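Local coordinates for protein alpha-L-rhamnosidase (Streptomyces avermitilis, PDB 3W5M) that hydrolyses terminal non-reducing alpha-L-rhamnose residues from citrus flavonoid glycosides and gum arabic, and binds L-rhamnose through a calcium-dependent carbohydrate-binding module, at residues G19-H24 / V354-Y359; Q304-F309 / R456-V461; Y329-H332 / R337-R340; Y561-T566 / T588-H593. All blocks are in the same frame, centred on the assembly; numbering follows the deposited sequence.

Interaction 1. Residues G19-H24 / V354-Y359. With TRS (2-amino-2-hydroxymethyl-propane-1,3-diol), chain C.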
# COMPACT_ATOMS: atom_id res chain seq x y z
N GLY A 19 -15.27 13.44 10.34
CA GLY A 19 -13.96 13.61 11.00
C GLY A 19 -12.95 14.28 10.06
O GLY A 19 -11.84 13.79 9.89
N LEU A 20 -13.35 15.38 9.46
CA LEU A 20 -12.54 16.09 8.46
C LEU A 20 -11.93 17.31 9.15
O LEU A 20 -12.67 18.15 9.69
CB LEU A 20 -13.42 16.53 7.29
CG LEU A 20 -12.74 17.23 6.11
CD1 LEU A 20 -11.90 16.24 5.32
CD2 LEU A 20 -13.77 17.86 5.18
N ASP A 21 -10.60 17.42 9.13
CA ASP A 21 -9.93 18.49 9.84
C ASP A 21 -9.53 19.72 9.02
O ASP A 21 -9.01 20.68 9.60
CB ASP A 21 -8.72 17.93 10.65
CG ASP A 21 -9.15 17.30 11.98
OD1 ASP A 21 -10.31 17.49 12.39
OD2 ASP A 21 -8.33 16.60 12.62
N ALA A 22 -9.79 19.72 7.71
CA ALA A 22 -9.46 20.87 6.85
C ALA A 22 -10.09 22.16 7.39
O ALA A 22 -11.27 22.17 7.75
CB ALA A 22 -9.93 20.61 5.42
N ALA A 23 -9.30 23.24 7.48
CA ALA A 23 -9.85 24.55 7.87
C ALA A 23 -10.79 25.13 6.80
O ALA A 23 -11.79 25.83 7.10
CB ALA A 23 -8.72 25.53 8.19
N HIS A 24 -10.46 24.86 5.54
CA HIS A 24 -11.24 25.33 4.41
C HIS A 24 -11.57 24.17 3.49
O HIS A 24 -11.00 24.04 2.38
CB HIS A 24 -10.45 26.42 3.67
CG HIS A 24 -10.05 27.54 4.57
ND1 HIS A 24 -10.93 28.53 4.94
CD2 HIS A 24 -8.90 27.78 5.23
CE1 HIS A 24 -10.32 29.37 5.76
NE2 HIS A 24 -9.09 28.93 5.96
N VAL A 354 0.88 10.81 13.02
CA VAL A 354 0.08 9.59 13.01
C VAL A 354 -1.34 10.02 12.61
O VAL A 354 -1.79 11.11 12.97
CB VAL A 354 0.14 8.83 14.35
CG1 VAL A 354 -0.56 9.58 15.47
CG2 VAL A 354 -0.41 7.39 14.19
N GLN A 355 -2.05 9.17 11.89
CA GLN A 355 -3.40 9.53 11.42
C GLN A 355 -4.42 8.90 12.37
O GLN A 355 -4.22 7.78 12.81
CB GLN A 355 -3.60 9.05 9.98
CG GLN A 355 -2.67 9.75 9.01
CD GLN A 355 -3.13 9.71 7.56
OE1 GLN A 355 -3.56 10.74 6.98
NE2 GLN A 355 -3.06 8.55 6.99
N TYR A 356 -5.48 9.62 12.71
CA TYR A 356 -6.57 9.05 13.56
C TYR A 356 -7.86 8.88 12.76
O TYR A 356 -8.07 9.51 11.69
CB TYR A 356 -6.81 9.89 14.84
CG TYR A 356 -7.54 11.20 14.59
CD1 TYR A 356 -8.95 11.25 14.51
CD2 TYR A 356 -6.83 12.39 14.44
CE1 TYR A 356 -9.62 12.44 14.28
CE2 TYR A 356 -7.49 13.61 14.24
CZ TYR A 356 -8.88 13.63 14.15
OH TYR A 356 -9.56 14.79 13.91
N GLN A 357 -8.72 8.00 13.26
CA GLN A 357 -10.00 7.65 12.62
C GLN A 357 -11.13 8.12 13.50
O GLN A 357 -10.98 8.20 14.72
CB GLN A 357 -10.12 6.12 12.38
CG GLN A 357 -9.06 5.49 11.46
CD GLN A 357 -7.64 5.60 11.98
OE1 GLN A 357 -7.33 5.11 13.07
NE2 GLN A 357 -6.78 6.31 11.22
N THR A 358 -12.26 8.43 12.87
CA THR A 358 -13.47 8.88 13.57
C THR A 358 -14.62 7.93 13.22
O THR A 358 -14.85 7.66 12.04
CB THR A 358 -13.87 10.30 13.13
OG1 THR A 358 -12.79 11.21 13.39
CG2 THR A 358 -15.10 10.79 13.91
N TYR A 359 -15.31 7.44 14.25
CA TYR A 359 -16.42 6.50 14.05
C TYR A 359 -17.67 7.00 14.73
O TYR A 359 -17.60 7.53 15.83
CB TYR A 359 -16.07 5.10 14.58
CG TYR A 359 -14.78 4.53 14.05
CD1 TYR A 359 -14.73 3.89 12.79
CD2 TYR A 359 -13.59 4.62 14.81
CE1 TYR A 359 -13.54 3.36 12.30
CE2 TYR A 359 -12.39 4.08 14.31
CZ TYR A 359 -12.38 3.45 13.05
OH TYR A 359 -11.20 2.92 12.55
C TRS C . -12.09 9.61 8.40
C1 TRS C . -12.91 8.60 9.22
C2 TRS C . -11.27 8.96 7.28
C3 TRS C . -11.10 10.38 9.30
N TRS C . -13.03 10.57 7.79
O1 TRS C . -12.01 7.72 9.93
O2 TRS C . -12.13 8.22 6.42
O3 TRS C . -11.74 10.95 10.45

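Interaction 2. Residues Q304-F309 / R456-V461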
# COMPACT_ATOMS: atom_id res chain seq x y z
N GLN A 304 -5.09 -8.01 23.76
CA GLN A 304 -6.39 -7.44 24.05
C GLN A 304 -6.34 -6.40 25.18
O GLN A 304 -5.74 -6.64 26.21
CB GLN A 304 -7.33 -8.57 24.46
CG GLN A 304 -7.55 -9.58 23.32
CD GLN A 304 -8.46 -10.73 23.73
OE1 GLN A 304 -8.63 -11.04 24.93
NE2 GLN A 304 -9.01 -11.41 22.73
N LEU A 305 -6.97 -5.25 24.95
CA LEU A 305 -7.05 -4.18 25.96
C LEU A 305 -8.52 -3.83 26.16
O LEU A 305 -9.29 -3.82 25.20
CB LEU A 305 -6.23 -2.96 25.52
CG LEU A 305 -4.71 -3.03 25.64
CD1 LEU A 305 -4.04 -4.03 24.73
CD2 LEU A 305 -4.18 -1.63 25.25
N ARG A 306 -8.94 -3.56 27.39
CA ARG A 306 -10.36 -3.28 27.60
C ARG A 306 -10.58 -2.41 28.81
O ARG A 306 -9.73 -2.36 29.71
CB ARG A 306 -11.19 -4.56 27.80
CG ARG A 306 -10.92 -5.27 29.12
CD ARG A 306 -11.68 -6.60 29.22
NE ARG A 306 -13.11 -6.51 28.87
CZ ARG A 306 -14.09 -6.24 29.73
NH1 ARG A 306 -13.82 -5.97 31.00
NH2 ARG A 306 -15.34 -6.21 29.29
N HIS A 307 -11.75 -1.80 28.82
CA HIS A 307 -12.20 -0.93 29.90
C HIS A 307 -13.72 -0.97 29.99
O HIS A 307 -14.41 -0.68 29.00
CB HIS A 307 -11.74 0.48 29.59
CG HIS A 307 -12.20 1.50 30.59
ND1 HIS A 307 -11.91 1.40 31.94
CD2 HIS A 307 -12.88 2.65 30.43
CE1 HIS A 307 -12.41 2.45 32.57
NE2 HIS A 307 -13.02 3.22 31.68
N GLU A 308 -14.24 -1.28 31.19
CA GLU A 308 -15.68 -1.10 31.46
C GLU A 308 -15.97 0.22 32.16
O GLU A 308 -15.12 0.73 32.91
CB GLU A 308 -16.28 -2.27 32.26
CG GLU A 308 -16.36 -3.54 31.42
CD GLU A 308 -17.10 -4.69 32.10
OE1 GLU A 308 -18.13 -4.44 32.77
OE2 GLU A 308 -16.63 -5.86 31.96
N PHE A 309 -17.14 0.77 31.88
CA PHE A 309 -17.56 2.05 32.43
C PHE A 309 -19.08 2.14 32.41
O PHE A 309 -19.77 1.41 31.67
CB PHE A 309 -16.94 3.23 31.63
CG PHE A 309 -17.21 3.16 30.15
CD1 PHE A 309 -16.47 2.31 29.33
CD2 PHE A 309 -18.24 3.91 29.59
CE1 PHE A 309 -16.76 2.23 27.97
CE2 PHE A 309 -18.51 3.85 28.23
CZ PHE A 309 -17.78 3.00 27.42
N ARG A 456 -10.56 -9.90 36.29
CA ARG A 456 -9.71 -9.74 37.49
C ARG A 456 -8.29 -10.29 37.33
O ARG A 456 -7.37 -9.79 37.97
CB ARG A 456 -10.40 -10.33 38.72
CG ARG A 456 -11.24 -9.33 39.50
CD ARG A 456 -12.54 -9.95 39.99
NE ARG A 456 -12.35 -11.31 40.52
CZ ARG A 456 -13.26 -12.28 40.49
NH1 ARG A 456 -14.46 -12.08 39.97
NH2 ARG A 456 -12.96 -13.47 41.00
N ALA A 457 -8.13 -11.30 36.48
CA ALA A 457 -6.81 -11.87 36.19
C ALA A 457 -6.15 -11.31 34.91
O ALA A 457 -5.12 -11.81 34.47
CB ALA A 457 -6.88 -13.38 36.14
N TRP A 458 -6.76 -10.30 34.31
CA TRP A 458 -6.07 -9.47 33.30
C TRP A 458 -5.03 -8.56 33.98
O TRP A 458 -5.05 -8.40 35.20
CB TRP A 458 -7.11 -8.68 32.51
CG TRP A 458 -7.90 -9.51 31.53
CD1 TRP A 458 -8.40 -10.79 31.73
CD2 TRP A 458 -8.32 -9.12 30.22
NE1 TRP A 458 -9.06 -11.21 30.60
CE2 TRP A 458 -9.03 -10.21 29.67
CE3 TRP A 458 -8.13 -7.97 29.45
CZ2 TRP A 458 -9.57 -10.17 28.38
CZ3 TRP A 458 -8.65 -7.94 28.17
CH2 TRP A 458 -9.38 -9.03 27.65
N LEU A 459 -4.11 -7.96 33.22
CA LEU A 459 -3.05 -7.15 33.84
C LEU A 459 -3.27 -5.66 33.62
O LEU A 459 -3.82 -5.28 32.59
CB LEU A 459 -1.68 -7.56 33.31
CG LEU A 459 -1.32 -9.04 33.45
CD1 LEU A 459 -0.04 -9.36 32.66
CD2 LEU A 459 -1.19 -9.41 34.93
N ALA A 460 -2.85 -4.82 34.56
CA ALA A 460 -2.90 -3.37 34.34
C ALA A 460 -2.08 -3.03 33.10
O ALA A 460 -0.99 -3.58 32.89
CB ALA A 460 -2.34 -2.61 35.55
N VAL A 461 -2.63 -2.15 32.25
CA VAL A 461 -1.86 -1.57 31.14
C VAL A 461 -0.75 -0.68 31.66
O VAL A 461 -0.72 -0.33 32.83
CB VAL A 461 -2.77 -0.76 30.19
CG1 VAL A 461 -3.78 -1.67 29.51
CG2 VAL A 461 -3.44 0.40 30.91

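Interaction 3. Residues Y329-H332 / R337-R340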
# COMPACT_ATOMS: atom_id res chain seq x y z
N TYR A 329 -4.75 -1.30 15.24
CA TYR A 329 -5.78 -1.60 16.24
C TYR A 329 -7.08 -1.99 15.53
O TYR A 329 -7.31 -1.67 14.34
CB TYR A 329 -6.02 -0.40 17.18
CG TYR A 329 -6.77 0.71 16.52
CD1 TYR A 329 -6.10 1.62 15.65
CD2 TYR A 329 -8.13 0.86 16.70
CE1 TYR A 329 -6.79 2.61 15.00
CE2 TYR A 329 -8.83 1.86 16.03
CZ TYR A 329 -8.15 2.74 15.19
OH TYR A 329 -8.83 3.74 14.54
N GLU A 330 -7.95 -2.64 16.29
CA GLU A 330 -9.34 -2.85 15.90
C GLU A 330 -10.11 -2.70 17.19
O GLU A 330 -9.78 -3.36 18.16
CB GLU A 330 -9.55 -4.26 15.39
CG GLU A 330 -10.94 -4.49 14.84
CD GLU A 330 -11.10 -5.94 14.40
OE1 GLU A 330 -11.43 -6.80 15.25
OE2 GLU A 330 -10.84 -6.21 13.22
N ALA A 331 -11.10 -1.80 17.19
CA ALA A 331 -11.84 -1.48 18.38
C ALA A 331 -13.20 -2.14 18.33
O ALA A 331 -13.78 -2.36 17.25
CB ALA A 331 -12.01 0.02 18.51
N HIS A 332 -13.70 -2.39 19.53
CA HIS A 332 -14.99 -3.03 19.78
C HIS A 332 -15.70 -2.28 20.89
O HIS A 332 -15.06 -1.79 21.83
CB HIS A 332 -14.74 -4.48 20.23
CG HIS A 332 -14.23 -5.36 19.13
ND1 HIS A 332 -12.93 -5.30 18.67
CD2 HIS A 332 -14.87 -6.27 18.36
CE1 HIS A 332 -12.79 -6.15 17.67
NE2 HIS A 332 -13.95 -6.75 17.46
N ARG A 337 -17.95 -4.94 16.74
CA ARG A 337 -16.78 -4.31 16.15
C ARG A 337 -17.12 -2.89 15.69
O ARG A 337 -18.20 -2.65 15.16
CB ARG A 337 -16.36 -5.16 14.96
CG ARG A 337 -14.92 -5.04 14.54
CD ARG A 337 -14.85 -4.11 13.37
NE ARG A 337 -14.06 -4.68 12.30
CZ ARG A 337 -13.24 -3.97 11.54
NH1 ARG A 337 -13.08 -2.66 11.76
NH2 ARG A 337 -12.58 -4.57 10.56
N VAL A 338 -16.19 -1.94 15.87
CA VAL A 338 -16.46 -0.56 15.51
C VAL A 338 -15.90 -0.36 14.08
O VAL A 338 -14.69 -0.61 13.84
CB VAL A 338 -15.76 0.42 16.47
CG1 VAL A 338 -15.94 1.85 16.01
CG2 VAL A 338 -16.26 0.26 17.91
N GLY A 339 -16.77 0.09 13.18
CA GLY A 339 -16.39 0.39 11.80
C GLY A 339 -16.07 -0.80 10.92
O GLY A 339 -16.40 -1.95 11.24
N ARG A 340 -15.47 -0.53 9.77
CA ARG A 340 -15.15 -1.56 8.80
C ARG A 340 -13.75 -1.35 8.22
O ARG A 340 -13.47 -1.77 7.10
CB ARG A 340 -16.22 -1.58 7.70
CG ARG A 340 -16.53 -0.22 7.07
CD ARG A 340 -17.78 -0.30 6.21
NE ARG A 340 -17.91 0.78 5.23
CZ ARG A 340 -17.64 0.65 3.95
NH1 ARG A 340 -17.20 -0.51 3.49
NH2 ARG A 340 -17.80 1.66 3.13
O HOH W 1 -11.98 -0.38 14.93

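Interaction 4. Residues Y561-T566 / T588-H593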
# COMPACT_ATOMS: atom_id res chain seq x y z
N TYR A 561 -12.17 -18.30 10.70
CA TYR A 561 -10.96 -17.55 11.04
C TYR A 561 -10.72 -16.48 9.98
O TYR A 561 -10.67 -16.79 8.77
CB TYR A 561 -9.74 -18.47 11.18
CG TYR A 561 -8.44 -17.67 11.32
CD1 TYR A 561 -8.26 -16.75 12.37
CD2 TYR A 561 -7.43 -17.82 10.38
CE1 TYR A 561 -7.09 -16.00 12.47
CE2 TYR A 561 -6.25 -17.07 10.47
CZ TYR A 561 -6.09 -16.18 11.52
OH TYR A 561 -4.90 -15.45 11.60
N GLU A 562 -10.56 -15.22 10.42
CA GLU A 562 -10.27 -14.13 9.50
C GLU A 562 -9.12 -13.33 10.08
O GLU A 562 -9.30 -12.66 11.08
CB GLU A 562 -11.50 -13.23 9.35
CG GLU A 562 -12.55 -13.83 8.40
CD GLU A 562 -13.87 -13.09 8.43
OE1 GLU A 562 -14.29 -12.63 9.52
OE2 GLU A 562 -14.52 -12.98 7.37
N PRO A 563 -7.93 -13.38 9.46
CA PRO A 563 -6.82 -12.58 10.02
C PRO A 563 -7.14 -11.09 10.12
O PRO A 563 -7.98 -10.57 9.35
CB PRO A 563 -5.68 -12.82 9.02
CG PRO A 563 -6.02 -14.14 8.38
CD PRO A 563 -7.52 -14.15 8.27
N ARG A 564 -6.49 -10.38 11.04
CA ARG A 564 -6.76 -8.94 11.19
C ARG A 564 -5.51 -8.07 10.93
O ARG A 564 -5.63 -6.93 10.50
CB ARG A 564 -7.27 -8.61 12.60
CG ARG A 564 -8.69 -9.01 12.91
CD ARG A 564 -8.83 -9.15 14.43
NE ARG A 564 -10.20 -9.33 14.93
CZ ARG A 564 -10.67 -10.48 15.43
NH1 ARG A 564 -9.89 -11.56 15.46
NH2 ARG A 564 -11.93 -10.55 15.88
N PHE A 565 -4.34 -8.58 11.27
CA PHE A 565 -3.15 -7.72 11.35
C PHE A 565 -2.02 -8.14 10.43
O PHE A 565 -0.81 -8.00 10.73
CB PHE A 565 -2.70 -7.60 12.80
CG PHE A 565 -3.78 -7.06 13.69
CD1 PHE A 565 -4.25 -5.76 13.48
CD2 PHE A 565 -4.36 -7.84 14.69
CE1 PHE A 565 -5.26 -5.24 14.27
CE2 PHE A 565 -5.35 -7.31 15.50
CZ PHE A 565 -5.81 -6.01 15.29
N THR A 566 -2.43 -8.69 9.29
CA THR A 566 -1.44 -9.09 8.27
C THR A 566 -2.13 -8.91 6.93
O THR A 566 -3.33 -8.72 6.87
CB THR A 566 -0.96 -10.55 8.44
OG1 THR A 566 0.10 -10.79 7.52
CG2 THR A 566 -2.09 -11.52 8.13
N THR A 588 -11.97 -18.18 1.27
CA THR A 588 -12.51 -17.09 0.45
C THR A 588 -11.54 -15.94 0.61
O THR A 588 -11.22 -15.59 1.73
CB THR A 588 -13.90 -16.69 0.94
OG1 THR A 588 -14.76 -17.86 0.92
CG2 THR A 588 -14.50 -15.61 0.06
N GLY A 589 -11.07 -15.35 -0.49
CA GLY A 589 -10.19 -14.19 -0.37
C GLY A 589 -10.96 -12.93 -0.03
O GLY A 589 -12.08 -12.72 -0.55
N ARG A 590 -10.39 -12.08 0.82
CA ARG A 590 -11.02 -10.80 1.15
C ARG A 590 -10.08 -9.73 0.61
O ARG A 590 -8.99 -9.56 1.14
CB ARG A 590 -11.24 -10.65 2.65
CG ARG A 590 -12.15 -11.76 3.19
CD ARG A 590 -12.31 -11.67 4.71
NE ARG A 590 -11.01 -11.75 5.36
CZ ARG A 590 -10.65 -11.10 6.48
NH1 ARG A 590 -11.50 -10.32 7.15
NH2 ARG A 590 -9.40 -11.27 6.93
N VAL A 591 -10.49 -9.10 -0.47
CA VAL A 591 -9.66 -8.11 -1.19
C VAL A 591 -9.72 -6.77 -0.43
O VAL A 591 -10.80 -6.22 -0.26
CB VAL A 591 -10.22 -7.91 -2.61
CG1 VAL A 591 -9.45 -6.84 -3.39
CG2 VAL A 591 -10.18 -9.24 -3.38
N MET A 592 -8.55 -6.28 0.00
CA MET A 592 -8.44 -5.06 0.80
C MET A 592 -7.63 -4.00 0.10
O MET A 592 -6.57 -4.31 -0.42
CB MET A 592 -7.73 -5.37 2.10
CG MET A 592 -8.56 -6.22 3.02
SD MET A 592 -7.62 -6.71 4.48
CE MET A 592 -8.74 -7.99 5.09
N HIS A 593 -8.11 -2.76 0.12
CA HIS A 593 -7.35 -1.60 -0.41
C HIS A 593 -7.98 -0.32 0.08
O HIS A 593 -9.00 -0.33 0.78
CB HIS A 593 -7.25 -1.62 -1.96
CG HIS A 593 -8.55 -1.79 -2.68
ND1 HIS A 593 -9.46 -0.76 -2.83
CD2 HIS A 593 -9.06 -2.85 -3.36
CE1 HIS A 593 -10.50 -1.20 -3.54
NE2 HIS A 593 -10.27 -2.46 -3.88
O HOH W 2 -14.50 -10.18 6.66
O HOH W 3 -10.26 -8.86 9.41

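Interaction 1. Residues G19-H24 / V354-Y359
Tyr356 and Asp21 join two beta domains here: strand 353-360 of the rhamnosidase N-terminal domain meets a loop of the immunoglobulin-like domain that opens the chain. The tyrosine spans the gap. From CB, chi1 of 74° sets CG between the backbone N and the carbonyl carbon, which sends the ring out from the strand toward residues 19-24. The side chain packs on Thr324, Ile472 and Ala474 of the two flanking strands, and its ring meets Trp118 edge-to-face. Farther out, CE2 and CZ are the ring atoms that approach the Asp21 carboxylate, CZ lying 3.4 Å from OD2. At the tip, Tyr356 OH donates a short hydrogen bond of 2.5 Å to Asp21 OD2, on its syn side but 28° out of the carboxylate plane, the carboxylate being turned 54° from the ring. Asp21 OD1 takes the backbone NH of Met113, while Tyr356 OH also bonds to the NH of Leu112, so both groups are tied to the same 112-113 segment. Beside this pair Gly19 CA faces Thr358 OG1 at 3.6 Å. A Tris molecule, probably from the crystallisation liquor, fits next to them: its O1 receives the NH of Thr358 at 3.0 Å, and its O3 accepts from Thr358 OG1 at 3.1 Å.

Interaction 2. Residues Q304-F309 / R456-V461
Residues 304-309 run as a strand inside an antiparallel sheet, and 456-461 pass beside it without pairing, the nearest CA atoms, of Leu305 and Val461, being 7.8 Å apart. Between the two lies strand 422-424, so side chains make the whole contact. Trp458 does most of the work. From beside the backbone N, its side chain reaches across to Gln304 and Arg306 with the six-membered ring. The methylene CD of Arg306 lies over one face in a CH-pi contact, 3.8 Å from the ring centroid and 24° off the normal, with CG alongside it at CZ3. Past CD the arginine bends at chi3 (-49°), carrying its nitrogens toward Glu308; the guanidinium plane stands 78° from the indole. There NH1 and NH2 grip the single oxygen OE2 of Glu308 end-on, each at 3.0 Å. Asp455 makes a further salt bridge to NH1, and the carbonyl of Trp448 takes NE. Gln304 OE1 approaches Trp458 CH2 obliquely at 3.5 Å, while its hydrogen bond goes to Thr445. On the other side of the strand, Leu305 CG meets Val461 CG1 at 4.2 Å. The arginine is thus split by role: its aliphatic part supplies an apolar surface for the indole, whereas its buried charge is probably balanced by the carboxylates of Glu308 and Asp455.

Interaction 3. Residues Y329-H332 / R337-R340
A beta hairpin at one edge of an antiparallel sheet in the rhamnosidase N-terminal domain brings His332 and Arg337 together as a non-hydrogen-bonded pair, their CA atoms 4.2 Å apart. Beyond this pair the NH of Val338 donates to Ala331 O at 2.8 Å, and the apolar side chains of the same two residues touch through their CB atoms. The two chains then part, and one water bridges them: it accepts from Ala331 N at 2.8 Å and donates to Val338 O at 2.9 Å. Arg337 leaves the backbone with CG opposite N (chi1 -156°), then bends at chi2 and chi3 to lie across Glu330. On the way its CG passes His332 NE2 at 3.5 Å, meeting the imidazole obliquely. The extended Glu330 chain brings OE2 over one face of the Arg337 guanidinium, 3.6 Å from NH2, with carboxylate and guanidinium planes 26° apart. No N-H points at that oxygen. Two of the guanidinium nitrogens have other acceptors: NH2 bonds to the carbonyl of Asp341, and NH1 makes a weak bond to Val338 O. Glu330 OE1 pairs with Arg564. Glu330 therefore faces two arginines, and its salt bridge to Arg337 is an attraction of charges across the guanidinium face, without a directed bond; the positive charge of the two arginines would be expected to favour the ionised carboxylate.

Interaction 4. Residues Y561-T566 / T588-H593
Arg590 reaches from strand 587-594 of the concanavalin-like domain to the loop at Glu562 and Pro563, and its guanidinium is packed on both faces. Over one lies CB of Glu562, 3.6 Å from NH1; the opposite one is covered by the methyl CE of Met592, two residues along the same strand. A bend at chi3 (-57°) swings the group into this slot. At its edge Arg590 NH2 donates to Pro563 O at 2.9 Å, the bond lying in the carbonyl plane on a lone pair, with the oxygen also close to the guanidinium plane. The NH1 side is looser and wetted by two waters. One accepts from NH1 at 3.0 Å and donates to Glu562 OE2; the other accepts from NH1 and donates to Pro563 O, doubling the direct bond. Glu562 OE2 stays 4.0 Å from Arg590 NH1, above its plane, so no N-H is aimed at it, and its salt bridge goes to Arg512. Strand 510-515 runs between the two segments, pairing with 587-594 on one side and 559-561 on the other. Arg590 thus crosses over this strand, resting on Arg512, while Ile482 of strand 480-493, the other neighbour of 587-594, also touches its side chain.

In the fold
Interactions 2, 3 and 4 are buried, whereas interaction 1 is only partly so and joins separate domains. Interactions 2 and 3 reach the same antiparallel sheet, one over its interior and the other at the hairpin edge, their centres about 17 Å apart; indole packing prevails in the first, main-chain pairing and charge in the second. Interaction 3 touches two others. Tyr329 OH probably hydrogen-bonds to Gln357 OE1 of interaction 1, and Glu330 OE1 forms a salt bridge with Arg564 NE of interaction 4, at 2.8 Å, across a domain boundary. An arginine takes part in interactions 2, 3 and 4, while interaction 1 relies on a tyrosine-carboxylate bond.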